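Local coordinates for Glyoxalase/bleomycin resistance protein/dioxygenase (Catenulispora acidiphila, PDB 4G6X), which is of unconfirmed function but belongs to the glyoxalase/bleomycin resistance/dioxygenase superfamily and may act as a dioxygenase, at residues 30-35 and 142-147; 46-51 and 114-119; 63-68 and 76-81; 123-128 and 135-140. All coordinates share one frame; numbering follows the deposited sequence.

Contact 1: 30-35 and 142-147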
loop_
_atom_site.group_PDB
_atom_site.type_symbol
_atom_site.label_atom_id
_atom_site.label_comp_id
_atom_site.label_asym_id
_atom_site.label_seq_id
_atom_site.Cartn_x
_atom_site.Cartn_y
_atom_site.Cartn_z
ATOM N N THR A 30 -0.994 -2.637 -3.796
ATOM C CA THR A 30 -1.229 -1.911 -2.542
ATOM C C THR A 30 -2.675 -2.144 -2.168
ATOM O O THR A 30 -3.411 -2.768 -2.927
ATOM C CB THR A 30 -0.880 -0.417 -2.642
ATOM O OG1 THR A 30 -0.861 0.213 -1.327
ATOM C CG2 THR A 30 -1.835 0.337 -3.540
ATOM N N ASN A 31 -3.043 -1.787 -0.937
ATOM C CA ASN A 31 -4.389 -2.130 -0.436
ATOM C C ASN A 31 -5.010 -1.046 0.385
ATOM O O ASN A 31 -4.299 -0.250 1.031
ATOM C CB ASN A 31 -4.362 -3.420 0.379
ATOM C CG ASN A 31 -3.531 -3.298 1.634
ATOM O OD1 ASN A 31 -2.331 -2.975 1.556
ATOM N ND2 ASN A 31 -4.140 -3.487 2.788
ATOM N N VAL A 32 -6.328 -0.975 0.330
ATOM C CA VAL A 32 -7.103 -0.232 1.320
ATOM C C VAL A 32 -8.157 -1.197 1.871
ATOM O O VAL A 32 -8.732 -2.035 1.142
ATOM C CB VAL A 32 -7.767 1.001 0.665
ATOM C CG1 VAL A 32 -8.880 1.581 1.509
ATOM C CG2 VAL A 32 -6.713 2.069 0.423
ATOM N N PHE A 33 -8.421 -1.088 3.192
ATOM C CA PHE A 33 -9.448 -1.847 3.826
ATOM C C PHE A 33 -10.754 -1.111 3.779
ATOM O O PHE A 33 -10.853 -0.000 4.315
ATOM C CB PHE A 33 -9.062 -2.093 5.302
ATOM C CG PHE A 33 -7.842 -3.010 5.489
ATOM C CD1 PHE A 33 -7.964 -4.377 5.391
ATOM C CD2 PHE A 33 -6.639 -2.504 5.846
ATOM C CE1 PHE A 33 -6.871 -5.207 5.558
ATOM C CE2 PHE A 33 -5.502 -3.324 6.002
ATOM C CZ PHE A 33 -5.642 -4.679 5.883
ATOM N N VAL A 34 -11.732 -1.718 3.127
ATOM C CA VAL A 34 -13.049 -1.070 2.923
ATOM C C VAL A 34 -14.104 -1.802 3.729
ATOM O O VAL A 34 -14.090 -3.028 3.893
ATOM C CB VAL A 34 -13.436 -1.009 1.436
ATOM C CG1 VAL A 34 -12.380 -0.262 0.674
ATOM C CG2 VAL A 34 -13.595 -2.396 0.819
ATOM N N ASP A 35 -15.068 -1.047 4.222
ATOM C CA ASP A 35 -16.150 -1.665 4.956
ATOM C C ASP A 35 -17.093 -2.547 4.114
ATOM O O ASP A 35 -17.518 -3.611 4.577
ATOM C CB ASP A 35 -16.915 -0.611 5.729
ATOM C CG ASP A 35 -17.656 0.391 4.842
ATOM O OD1 ASP A 35 -17.250 0.560 3.650
ATOM O OD2 ASP A 35 -18.632 1.037 5.338
ATOM N N CYS A 142 -15.861 4.614 2.860
ATOM C CA CYS A 142 -15.613 3.223 3.225
ATOM C C CYS A 142 -14.827 3.070 4.545
ATOM O O CYS A 142 -14.322 1.974 4.817
ATOM C CB CYS A 142 -14.851 2.476 2.123
ATOM S SG CYS A 142 -15.782 2.448 0.564
ATOM N N GLY A 143 -14.697 4.144 5.323
ATOM C CA GLY A 143 -13.958 4.172 6.564
ATOM C C GLY A 143 -12.524 4.698 6.502
ATOM O O GLY A 143 -11.802 4.634 7.495
ATOM N N ASN A 144 -12.104 5.237 5.349
ATOM C CA ASN A 144 -10.760 5.785 5.155
ATOM C C ASN A 144 -10.750 7.251 4.710
ATOM O O ASN A 144 -11.707 7.744 4.030
ATOM C CB ASN A 144 -9.988 5.014 4.105
ATOM C CG ASN A 144 -10.007 3.541 4.297
ATOM O OD1 ASN A 144 -10.639 2.801 3.530
ATOM N ND2 ASN A 144 -9.316 3.070 5.317
ATOM N N LEU A 145 -9.663 7.929 5.058
ATOM C CA LEU A 145 -9.315 9.192 4.436
ATOM C C LEU A 145 -8.278 8.857 3.373
ATOM O O LEU A 145 -7.435 7.973 3.579
ATOM C CB LEU A 145 -8.715 10.154 5.486
ATOM C CG LEU A 145 -9.665 10.610 6.635
ATOM C CD1 LEU A 145 -8.951 11.415 7.683
ATOM C CD2 LEU A 145 -10.870 11.396 6.089
ATOM N N ILE A 146 -8.312 9.594 2.268
ATOM C CA ILE A 146 -7.478 9.303 1.121
ATOM C C ILE A 146 -6.831 10.611 0.773
ATOM O O ILE A 146 -7.528 11.636 0.691
ATOM C CB ILE A 146 -8.307 8.853 -0.079
ATOM C CG1 ILE A 146 -9.011 7.519 0.222
ATOM C CG2 ILE A 146 -7.450 8.713 -1.343
ATOM C CD1 ILE A 146 -8.088 6.355 0.571
ATOM N N GLN A 147 -5.521 10.592 0.638
ATOM C CA GLN A 147 -4.794 11.795 0.250
ATOM C C GLN A 147 -4.529 11.846 -1.262
ATOM O O GLN A 147 -4.074 10.863 -1.863
ATOM C CB GLN A 147 -3.484 11.872 1.047
ATOM C CG GLN A 147 -2.677 13.144 0.914
ATOM C CD GLN A 147 -1.368 13.061 1.665
ATOM O OE1 GLN A 147 -0.547 12.177 1.433
ATOM N NE2 GLN A 147 -1.172 13.973 2.535
#
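Val32, the first residue of 30-35 to meet the other segment, points its CG1 methyl at the side-chain amide of Asn144, the two side chains approaching from opposite directions. CG1 stands anti to the backbone N (chi1 164°), which aims this branch across the gap, 3.6 Å from Asn144 CG. Next along the strand, the carbonyl oxygen of Phe33 turns to the same amide, also 3.6 Å from Asn144 CG, and receives a hydrogen bond from Lys91. Val34 and Cys142 then meet flank to flank, their CB atoms 3.8 Å apart, and Val34 CG1 adds a second touch on Cys142 CB at 4.0 Å. At Asp35 the backbone N gives a hydrogen bond across the segments, 3.2 Å to Cys142 O; it is moderately bent, with 148° at the hydrogen. Lys91 also donates to Cys142 O and so ties both segments together. The carboxylate curls back over Cys142, placing Asp35 OD1 3.2 Å from Cys142 CA, while OD2 forms a salt bridge with Lys39. The contact thus joins the end of strand 29-34 to the loop leading into strand 145-150, with Ala40 of helix 37-46 packing on both Val34 and Cys142, and Tyr44 on Val32 and Ile146.

Contact 2: 46-51 and 114-119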
loop_
_atom_site.group_PDB
_atom_site.type_symbol
_atom_site.label_atom_id
_atom_site.label_comp_id
_atom_site.label_asym_id
_atom_site.label_seq_id
_atom_site.Cartn_x
_atom_site.Cartn_y
_atom_site.Cartn_z
ATOM N N GLY A 46 -16.536 4.852 -9.851
ATOM C CA GLY A 46 -17.505 5.853 -10.282
ATOM C C GLY A 46 -17.141 7.287 -10.000
ATOM O O GLY A 46 -17.458 8.218 -10.781
ATOM N N LYS A 47 -16.483 7.509 -8.883
ATOM C CA LYS A 47 -16.053 8.847 -8.470
ATOM C C LYS A 47 -14.578 9.071 -8.770
ATOM O O LYS A 47 -14.237 9.951 -9.571
ATOM C CB LYS A 47 -16.312 9.079 -6.950
ATOM C CG LYS A 47 -17.625 9.723 -6.618
ATOM C CD LYS A 47 -18.706 8.710 -6.517
ATOM C CE LYS A 47 -19.959 9.341 -5.877
ATOM N NZ LYS A 47 -20.971 8.271 -5.848
ATOM N N LEU A 48 -13.689 8.235 -8.234
ATOM C CA LEU A 48 -12.269 8.479 -8.339
ATOM C C LEU A 48 -11.699 8.187 -9.746
ATOM O O LEU A 48 -10.634 8.692 -10.092
ATOM C CB LEU A 48 -11.507 7.645 -7.319
ATOM C CG LEU A 48 -11.895 7.984 -5.869
ATOM C CD1 LEU A 48 -10.897 7.233 -4.926
ATOM C CD2 LEU A 48 -11.930 9.464 -5.525
ATOM N N GLY A 49 -12.396 7.382 -10.527
ATOM C CA GLY A 49 -11.996 7.086 -11.901
ATOM C C GLY A 49 -11.091 5.895 -12.135
ATOM O O GLY A 49 -10.589 5.682 -13.270
ATOM N N PHE A 50 -10.836 5.111 -11.102
ATOM C CA PHE A 50 -10.172 3.833 -11.311
ATOM C C PHE A 50 -11.002 2.843 -12.146
ATOM O O PHE A 50 -12.225 2.943 -12.264
ATOM C CB PHE A 50 -9.744 3.170 -9.989
ATOM C CG PHE A 50 -8.747 3.971 -9.174
ATOM C CD1 PHE A 50 -7.399 4.018 -9.524
ATOM C CD2 PHE A 50 -9.151 4.651 -8.050
ATOM C CE1 PHE A 50 -6.487 4.732 -8.763
ATOM C CE2 PHE A 50 -8.243 5.347 -7.265
ATOM C CZ PHE A 50 -6.907 5.376 -7.607
ATOM N N LEU A 51 -10.306 1.902 -12.761
ATOM C CA LEU A 51 -10.940 0.853 -13.560
ATOM C C LEU A 51 -10.813 -0.479 -12.840
ATOM O O LEU A 51 -9.743 -0.794 -12.275
ATOM C CB LEU A 51 -10.215 0.690 -14.903
ATOM C CG LEU A 51 -10.024 1.979 -15.707
ATOM C CD1 LEU A 51 -9.335 1.615 -17.016
ATOM C CD2 LEU A 51 -11.363 2.653 -15.956
ATOM N N GLU A 114 -11.903 20.057 -7.766
ATOM C CA GLU A 114 -13.119 20.660 -8.305
ATOM C C GLU A 114 -13.982 19.574 -8.938
ATOM O O GLU A 114 -15.183 19.547 -8.740
ATOM C CB GLU A 114 -12.800 21.788 -9.324
ATOM C CG GLU A 114 -13.578 23.072 -9.053
ATOM C CD GLU A 114 -13.363 23.603 -7.628
ATOM O OE1 GLU A 114 -12.249 24.095 -7.338
ATOM O OE2 GLU A 114 -14.301 23.518 -6.788
ATOM N N ARG A 115 -13.356 18.656 -9.661
ATOM C CA ARG A 115 -14.108 17.589 -10.328
ATOM C C ARG A 115 -14.792 16.687 -9.303
ATOM O O ARG A 115 -15.969 16.346 -9.417
ATOM C CB ARG A 115 -13.179 16.745 -11.196
ATOM C CG ARG A 115 -13.858 15.723 -12.102
ATOM C CD ARG A 115 -12.829 14.900 -12.880
ATOM N NE ARG A 115 -12.141 13.886 -12.083
ATOM C CZ ARG A 115 -12.687 12.723 -11.722
ATOM N NH1 ARG A 115 -13.934 12.399 -12.081
ATOM N NH2 ARG A 115 -11.991 11.876 -10.987
ATOM N N LEU A 116 -14.009 16.268 -8.329
ATOM C CA LEU A 116 -14.509 15.323 -7.346
ATOM C C LEU A 116 -15.569 15.997 -6.484
ATOM O O LEU A 116 -16.584 15.380 -6.157
ATOM C CB LEU A 116 -13.366 14.800 -6.523
ATOM C CG LEU A 116 -12.418 13.914 -7.313
ATOM C CD1 LEU A 116 -11.218 13.681 -6.427
ATOM C CD2 LEU A 116 -13.087 12.616 -7.717
ATOM N N SER A 117 -15.335 17.246 -6.098
ATOM C CA SER A 117 -16.331 17.992 -5.311
ATOM C C SER A 117 -17.658 18.036 -6.052
ATOM O O SER A 117 -18.730 17.864 -5.441
ATOM C CB SER A 117 -15.872 19.413 -5.015
ATOM O OG SER A 117 -14.777 19.425 -4.118
ATOM N N ALA A 118 -17.574 18.242 -7.370
ATOM C CA ALA A 118 -18.777 18.307 -8.213
ATOM C C ALA A 118 -19.557 16.995 -8.219
ATOM O O ALA A 118 -20.765 17.014 -8.393
ATOM C CB ALA A 118 -18.412 18.718 -9.651
ATOM N N LEU A 119 -18.856 15.867 -8.014
ATOM C CA LEU A 119 -19.446 14.539 -7.994
ATOM C C LEU A 119 -19.933 14.137 -6.588
ATOM O O LEU A 119 -20.421 13.027 -6.411
ATOM C CB LEU A 119 -18.406 13.500 -8.428
ATOM C CG LEU A 119 -18.028 13.549 -9.904
ATOM C CD1 LEU A 119 -16.910 12.563 -10.202
ATOM C CD2 LEU A 119 -19.261 13.243 -10.743
HETATM O O HOH W 1 -14.925 9.657 -12.487
#
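Arg115 and Lys47 make the polar half of this contact, in which a side chain near a helix end bonds to a backbone carbonyl of the facing loop. Arg115 NH2 donates to Lys47 O over 3.3 Å, a long bond with 145° at the hydrogen; the donor lies in the carbonyl plane, yet the oxygen sits 21° out of the guanidinium plane. A water supports the same pair, accepting from Arg115 NH1 at 2.9 Å and donating to Lys47 O at 3.0 Å. The arginine chain runs extended and then bends at chi3 (75°), which turns its guanidinium edge toward the loop, and Glu112 holds NH2 in a salt bridge.

Apolar contacts occupy the other half. Leu48 and Leu116 cross at about a right angle and touch through their CD2 methyls, 4.0 Å apart. Leu116 CD2 also rests 3.4 Å from Lys47 O, while Leu119 CD1 comes within 3.8 Å of that oxygen. Lys47 CE lies 3.8 Å from Leu119 O.

Gly49, with positive phi, follows helix 37-46 and turns the chain toward strand 51-58. An arginine-to-backbone bond with its water bridge, beside leucine packing, thus joins the loop between helix 37-46 and strand 51-58 to the C-terminal end of helix 109-118, in a protein of the vicinal oxygen chelate superfamily.

Contact 3: 63-68 and 76-81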
loop_
_atom_site.group_PDB
_atom_site.type_symbol
_atom_site.label_atom_id
_atom_site.label_comp_id
_atom_site.label_asym_id
_atom_site.label_seq_id
_atom_site.Cartn_x
_atom_site.Cartn_y
_atom_site.Cartn_z
ATOM N N TRP A 63 -11.799 -11.019 -4.381
ATOM C CA TRP A 63 -10.549 -10.386 -4.693
ATOM C C TRP A 63 -10.872 -9.360 -5.726
ATOM O O TRP A 63 -11.208 -9.700 -6.829
ATOM C CB TRP A 63 -9.568 -11.418 -5.301
ATOM C CG TRP A 63 -8.256 -10.822 -5.739
ATOM C CD1 TRP A 63 -7.891 -10.367 -7.009
ATOM C CD2 TRP A 63 -7.082 -10.609 -4.916
ATOM N NE1 TRP A 63 -6.610 -9.898 -6.997
ATOM C CE2 TRP A 63 -6.069 -10.023 -5.781
ATOM C CE3 TRP A 63 -6.758 -10.907 -3.596
ATOM C CZ2 TRP A 63 -4.805 -9.692 -5.305
ATOM C CZ3 TRP A 63 -5.479 -10.565 -3.125
ATOM C CH2 TRP A 63 -4.528 -9.994 -3.962
ATOM N N LEU A 64 -10.794 -8.098 -5.332
ATOM C CA LEU A 64 -11.192 -6.970 -6.174
ATOM C C LEU A 64 -10.067 -5.964 -6.242
ATOM O O LEU A 64 -9.719 -5.310 -5.211
ATOM C CB LEU A 64 -12.409 -6.356 -5.488
ATOM C CG LEU A 64 -12.958 -5.113 -6.176
ATOM C CD1 LEU A 64 -13.391 -5.416 -7.613
ATOM C CD2 LEU A 64 -14.095 -4.510 -5.309
ATOM N N THR A 65 -9.494 -5.778 -7.437
ATOM C CA THR A 65 -8.474 -4.793 -7.587
ATOM C C THR A 65 -8.904 -3.798 -8.650
ATOM O O THR A 65 -9.639 -4.143 -9.564
ATOM C CB THR A 65 -7.124 -5.388 -7.983
ATOM O OG1 THR A 65 -7.298 -6.074 -9.229
ATOM C CG2 THR A 65 -6.672 -6.362 -6.947
ATOM N N VAL A 66 -8.385 -2.587 -8.510
ATOM C CA VAL A 66 -8.531 -1.534 -9.527
ATOM C C VAL A 66 -7.184 -0.956 -9.959
ATOM O O VAL A 66 -6.162 -1.118 -9.303
ATOM C CB VAL A 66 -9.464 -0.407 -9.001
ATOM C CG1 VAL A 66 -10.866 -0.945 -8.667
ATOM C CG2 VAL A 66 -8.858 0.365 -7.835
ATOM N N VAL A 67 -7.159 -0.280 -11.119
ATOM C CA VAL A 67 -5.944 0.300 -11.641
ATOM C C VAL A 67 -6.277 1.693 -12.164
ATOM O O VAL A 67 -7.456 1.992 -12.442
ATOM C CB VAL A 67 -5.374 -0.500 -12.806
ATOM C CG1 VAL A 67 -4.769 -1.804 -12.340
ATOM C CG2 VAL A 67 -6.438 -0.757 -13.852
ATOM N N SER A 68 -5.255 2.527 -12.275
ATOM C CA SER A 68 -5.400 3.845 -12.903
ATOM C C SER A 68 -5.544 3.652 -14.410
ATOM O O SER A 68 -4.874 2.789 -14.998
ATOM C CB SER A 68 -4.160 4.717 -12.627
ATOM O OG SER A 68 -4.189 5.916 -13.413
ATOM N N GLN A 76 -1.658 -2.321 -8.874
ATOM C CA GLN A 76 -3.070 -2.540 -8.607
ATOM C C GLN A 76 -3.388 -2.170 -7.152
ATOM O O GLN A 76 -2.514 -2.253 -6.304
ATOM C CB GLN A 76 -3.420 -4.007 -8.800
ATOM C CG GLN A 76 -3.416 -4.413 -10.250
ATOM C CD GLN A 76 -3.648 -5.908 -10.443
ATOM O OE1 GLN A 76 -4.457 -6.538 -9.743
ATOM N NE2 GLN A 76 -2.999 -6.463 -11.458
ATOM N N LEU A 77 -4.585 -1.646 -6.931
ATOM C CA LEU A 77 -5.114 -1.360 -5.596
ATOM C C LEU A 77 -6.179 -2.391 -5.267
ATOM O O LEU A 77 -7.250 -2.496 -5.906
ATOM C CB LEU A 77 -5.715 0.067 -5.548
ATOM C CG LEU A 77 -6.586 0.489 -4.351
ATOM C CD1 LEU A 77 -5.670 0.602 -3.140
ATOM C CD2 LEU A 77 -7.318 1.799 -4.672
ATOM N N LEU A 78 -5.962 -3.103 -4.141
ATOM C CA LEU A 78 -6.866 -4.122 -3.664
ATOM C C LEU A 78 -7.831 -3.455 -2.691
ATOM O O LEU A 78 -7.360 -2.741 -1.811
ATOM C CB LEU A 78 -6.064 -5.197 -2.876
ATOM C CG LEU A 78 -6.865 -6.337 -2.245
ATOM C CD1 LEU A 78 -7.433 -7.253 -3.315
ATOM C CD2 LEU A 78 -5.935 -7.077 -1.273
ATOM N N LEU A 79 -9.119 -3.628 -2.934
ATOM C CA LEU A 79 -10.183 -3.079 -2.104
ATOM C C LEU A 79 -10.643 -4.206 -1.213
ATOM O O LEU A 79 -11.497 -5.001 -1.585
ATOM C CB LEU A 79 -11.285 -2.499 -2.978
ATOM C CG LEU A 79 -10.837 -1.418 -3.960
ATOM C CD1 LEU A 79 -12.022 -1.025 -4.833
ATOM C CD2 LEU A 79 -10.196 -0.233 -3.263
ATOM N N GLU A 80 -9.987 -4.360 -0.063
ATOM C CA GLU A 80 -10.215 -5.601 0.696
ATOM C C GLU A 80 -11.095 -5.451 1.912
ATOM O O GLU A 80 -11.170 -4.353 2.463
ATOM C CB GLU A 80 -8.929 -6.326 1.037
ATOM C CG GLU A 80 -8.115 -5.685 2.048
ATOM C CD GLU A 80 -6.826 -6.473 2.409
ATOM O OE1 GLU A 80 -6.822 -7.596 2.966
ATOM O OE2 GLU A 80 -5.788 -5.869 2.154
ATOM N N PRO A 81 -11.794 -6.534 2.281
ATOM C CA PRO A 81 -12.736 -6.447 3.396
ATOM C C PRO A 81 -12.062 -6.097 4.709
ATOM O O PRO A 81 -10.866 -6.360 4.927
ATOM C CB PRO A 81 -13.366 -7.849 3.469
ATOM C CG PRO A 81 -13.103 -8.471 2.156
ATOM C CD PRO A 81 -11.822 -7.865 1.644
HETATM O O HOH W 2 -5.140 -8.980 -9.296
#
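Thr65 and Leu78 form a non-hydrogen-bonded antiparallel pair, next to the hydrogen-bonded pair of Val66 and Leu77. In that second pair both backbone groups of Val66 are satisfied: Val66 N gives a 2.8 Å bond to Leu77 O, and Leu77 N returns one of 2.9 Å to Val66 O that is almost straight. Beyond Thr65, Leu79 N donates to Leu64 O at 2.9 Å.

The side chains add a small polar network. Gln76 OE1 takes two donors: Thr65 OG1 at 2.9 Å, reaching it from above the amide carbonyl plane, and a water at 2.6 Å. The same water accepts from Trp63 NE1 in the plane of the indole, so one solvent molecule links the ring to the amide. Thr65 OG1 lies between the backbone N and carbonyl carbon (chi1 59°), which faces it to Gln76; it also has a weak hydrogen bond with Ala54 N.

Leu78 CD1 sits over one face of the Trp63 six-membered ring, 3.6 Å from its centroid, a CH-pi contact. Among the apolar residues Val66 CG2 lies 3.8 Å from Leu77 CD2, the two side chains running side by side. This hairpin forms the middle of a four-stranded sheet, between strands 29-34 and 51-58, with Tyr44 of helix 37-46 against Leu77 and Leu79.

Contact 4: 123-128 and 135-140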
loop_
_atom_site.group_PDB
_atom_site.type_symbol
_atom_site.label_atom_id
_atom_site.label_comp_id
_atom_site.label_asym_id
_atom_site.label_seq_id
_atom_site.Cartn_x
_atom_site.Cartn_y
_atom_site.Cartn_z
ATOM N N PHE A 123 -14.509 16.394 1.048
ATOM C CA PHE A 123 -13.119 16.645 1.449
ATOM C C PHE A 123 -13.046 17.126 2.892
ATOM O O PHE A 123 -13.821 18.043 3.313
ATOM C CB PHE A 123 -12.484 17.682 0.530
ATOM C CG PHE A 123 -12.115 17.138 -0.826
ATOM C CD1 PHE A 123 -10.815 16.777 -1.099
ATOM C CD2 PHE A 123 -13.099 16.922 -1.790
ATOM C CE1 PHE A 123 -10.478 16.246 -2.332
ATOM C CE2 PHE A 123 -12.776 16.381 -3.016
ATOM C CZ PHE A 123 -11.483 16.048 -3.294
ATOM N N THR A 124 -12.117 16.542 3.648
ATOM C CA THR A 124 -11.775 16.988 5.006
ATOM C C THR A 124 -10.641 18.016 5.025
ATOM O O THR A 124 -10.493 18.772 5.977
ATOM C CB THR A 124 -11.426 15.806 5.905
ATOM O OG1 THR A 124 -10.279 15.124 5.358
ATOM C CG2 THR A 124 -12.597 14.819 5.983
ATOM N N GLN A 125 -9.841 18.028 3.963
ATOM C CA GLN A 125 -8.822 19.049 3.747
ATOM C C GLN A 125 -8.807 19.446 2.293
ATOM O O GLN A 125 -8.568 18.614 1.427
ATOM C CB GLN A 125 -7.436 18.538 4.149
ATOM C CG GLN A 125 -6.341 19.609 4.145
ATOM C CD GLN A 125 -4.989 19.017 3.803
ATOM O OE1 GLN A 125 -4.400 18.291 4.606
ATOM N NE2 GLN A 125 -4.525 19.260 2.579
ATOM N N GLU A 126 -9.046 20.741 2.059
ATOM C CA GLU A 126 -8.939 21.354 0.732
ATOM C C GLU A 126 -7.480 21.393 0.288
ATOM O O GLU A 126 -6.585 21.259 1.139
ATOM C CB GLU A 126 -9.515 22.785 0.753
ATOM C CG GLU A 126 -11.017 22.831 0.998
ATOM C CD GLU A 126 -11.575 24.263 0.982
ATOM O OE1 GLU A 126 -10.788 25.224 0.838
ATOM O OE2 GLU A 126 -12.806 24.420 1.115
ATOM N N PRO A 127 -7.228 21.585 -1.035
ATOM C CA PRO A 127 -5.844 21.651 -1.531
ATOM C C PRO A 127 -5.021 22.655 -0.763
ATOM O O PRO A 127 -5.376 23.828 -0.710
ATOM C CB PRO A 127 -6.007 22.100 -2.981
ATOM C CG PRO A 127 -7.317 21.537 -3.375
ATOM C CD PRO A 127 -8.184 21.725 -2.149
ATOM N N THR A 128 -3.922 22.200 -0.194
ATOM C CA THR A 128 -3.123 23.037 0.680
ATOM C C THR A 128 -1.665 22.867 0.345
ATOM O O THR A 128 -1.153 21.734 0.228
ATOM C CB THR A 128 -3.353 22.654 2.146
ATOM O OG1 THR A 128 -4.726 22.838 2.454
ATOM C CG2 THR A 128 -2.529 23.522 3.091
ATOM N N THR A 135 -1.397 19.132 -1.177
ATOM C CA THR A 135 -2.185 17.938 -0.804
ATOM C C THR A 135 -3.646 18.311 -0.555
ATOM O O THR A 135 -3.984 19.468 -0.284
ATOM C CB THR A 135 -1.665 17.242 0.476
ATOM O OG1 THR A 135 -1.870 18.078 1.629
ATOM C CG2 THR A 135 -0.244 16.877 0.358
ATOM N N ALA A 136 -4.513 17.302 -0.665
ATOM C CA ALA A 136 -5.922 17.382 -0.258
ATOM C C ALA A 136 -6.308 16.039 0.351
ATOM O O ALA A 136 -5.706 15.016 0.024
ATOM C CB ALA A 136 -6.849 17.705 -1.426
ATOM N N ILE A 137 -7.325 16.038 1.202
ATOM C CA ILE A 137 -7.745 14.793 1.856
ATOM C C ILE A 137 -9.253 14.621 1.700
ATOM O O ILE A 137 -10.026 15.550 1.978
ATOM C CB ILE A 137 -7.339 14.772 3.319
ATOM C CG1 ILE A 137 -5.819 14.837 3.417
ATOM C CG2 ILE A 137 -7.878 13.504 4.014
ATOM C CD1 ILE A 137 -5.310 14.916 4.821
ATOM N N LEU A 138 -9.629 13.442 1.202
ATOM C CA LEU A 138 -11.029 13.105 0.974
ATOM C C LEU A 138 -11.486 11.869 1.763
ATOM O O LEU A 138 -10.662 11.061 2.194
ATOM C CB LEU A 138 -11.346 12.933 -0.535
ATOM C CG LEU A 138 -10.648 11.761 -1.251
ATOM C CD1 LEU A 138 -11.501 10.504 -1.247
ATOM C CD2 LEU A 138 -10.379 12.111 -2.713
ATOM N N ASP A 139 -12.810 11.808 1.992
ATOM C CA ASP A 139 -13.468 10.656 2.648
ATOM C C ASP A 139 -13.882 9.654 1.542
ATOM O O ASP A 139 -14.668 10.000 0.608
ATOM C CB ASP A 139 -14.661 11.174 3.428
ATOM C CG ASP A 139 -15.491 10.075 4.088
ATOM O OD1 ASP A 139 -15.180 8.886 4.019
ATOM O OD2 ASP A 139 -16.508 10.482 4.691
ATOM N N ASP A 140 -13.364 8.425 1.608
ATOM C CA ASP A 140 -13.731 7.422 0.616
ATOM C C ASP A 140 -15.091 6.764 0.775
ATOM O O ASP A 140 -15.460 5.892 -0.035
ATOM C CB ASP A 140 -12.617 6.364 0.379
ATOM C CG ASP A 140 -12.554 5.319 1.426
ATOM O OD1 ASP A 140 -13.218 5.434 2.475
ATOM O OD2 ASP A 140 -11.789 4.331 1.224
HETATM O O HOH W 3 -1.950 16.362 3.839
#
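A classic beta bulge marks this beta hairpin of strands 123-129 and 134-139, in which Thr124 and Gln125 together face Ile137. Both their backbone N atoms donate to Ile137 O from the same face of its plane: Thr124 N at 2.9 Å but strongly bent (134°), Gln125 N at 3.2 Å and nearly straight. Ile137 N answers with a bond to Gln125 O. The register shifts once more before Thr128 and Thr135, which form a hydrogen-bonded pair, Thr128 N lying 2.7 Å from Thr135 O.

Near the first bulge, Phe123 offers one face to Leu138 CB, 4.0 Å from the ring centroid in a CH-pi contact, and its CE1 touches Ala136 CB. The ring then stacks edge-to-face with Tyr113 of helix 109-118, while Leu138 leans on Phe43 of helix 37-46.

Gln125 spans the second shift with its side chain. With chi1 near -172° the chain leaves the backbone N behind and then bends at chi2, carrying the amide toward Thr135. There NE2 has two acceptors close to the amide plane: Glu126 O at 3.2 Å and Thr135 OG1 at 3.1 Å, the latter almost perfectly straight at 177°.

How the contacts relate
From the N terminus, strand 29-34 enters contact 1, which closes only when the chain arrives at 142-147; the other three contacts all lie within that long loop. Contact 2 opens after helix 37-46 and closes at the end of helix 109-118, and it encloses the short hairpin of contact 3. Contact 4, a second hairpin, follows contact 2 in series, so none of the loops cross. Contacts 3 and 4 lie in separate sheets on opposite sides of the chain's centre, their centres about 21 Å apart. Contacts 1 and 2 tie these halves together: contact 1 bonds to both hairpins through neighbouring strands, whereas contact 2 joins one by a backbone bond and packs against the other.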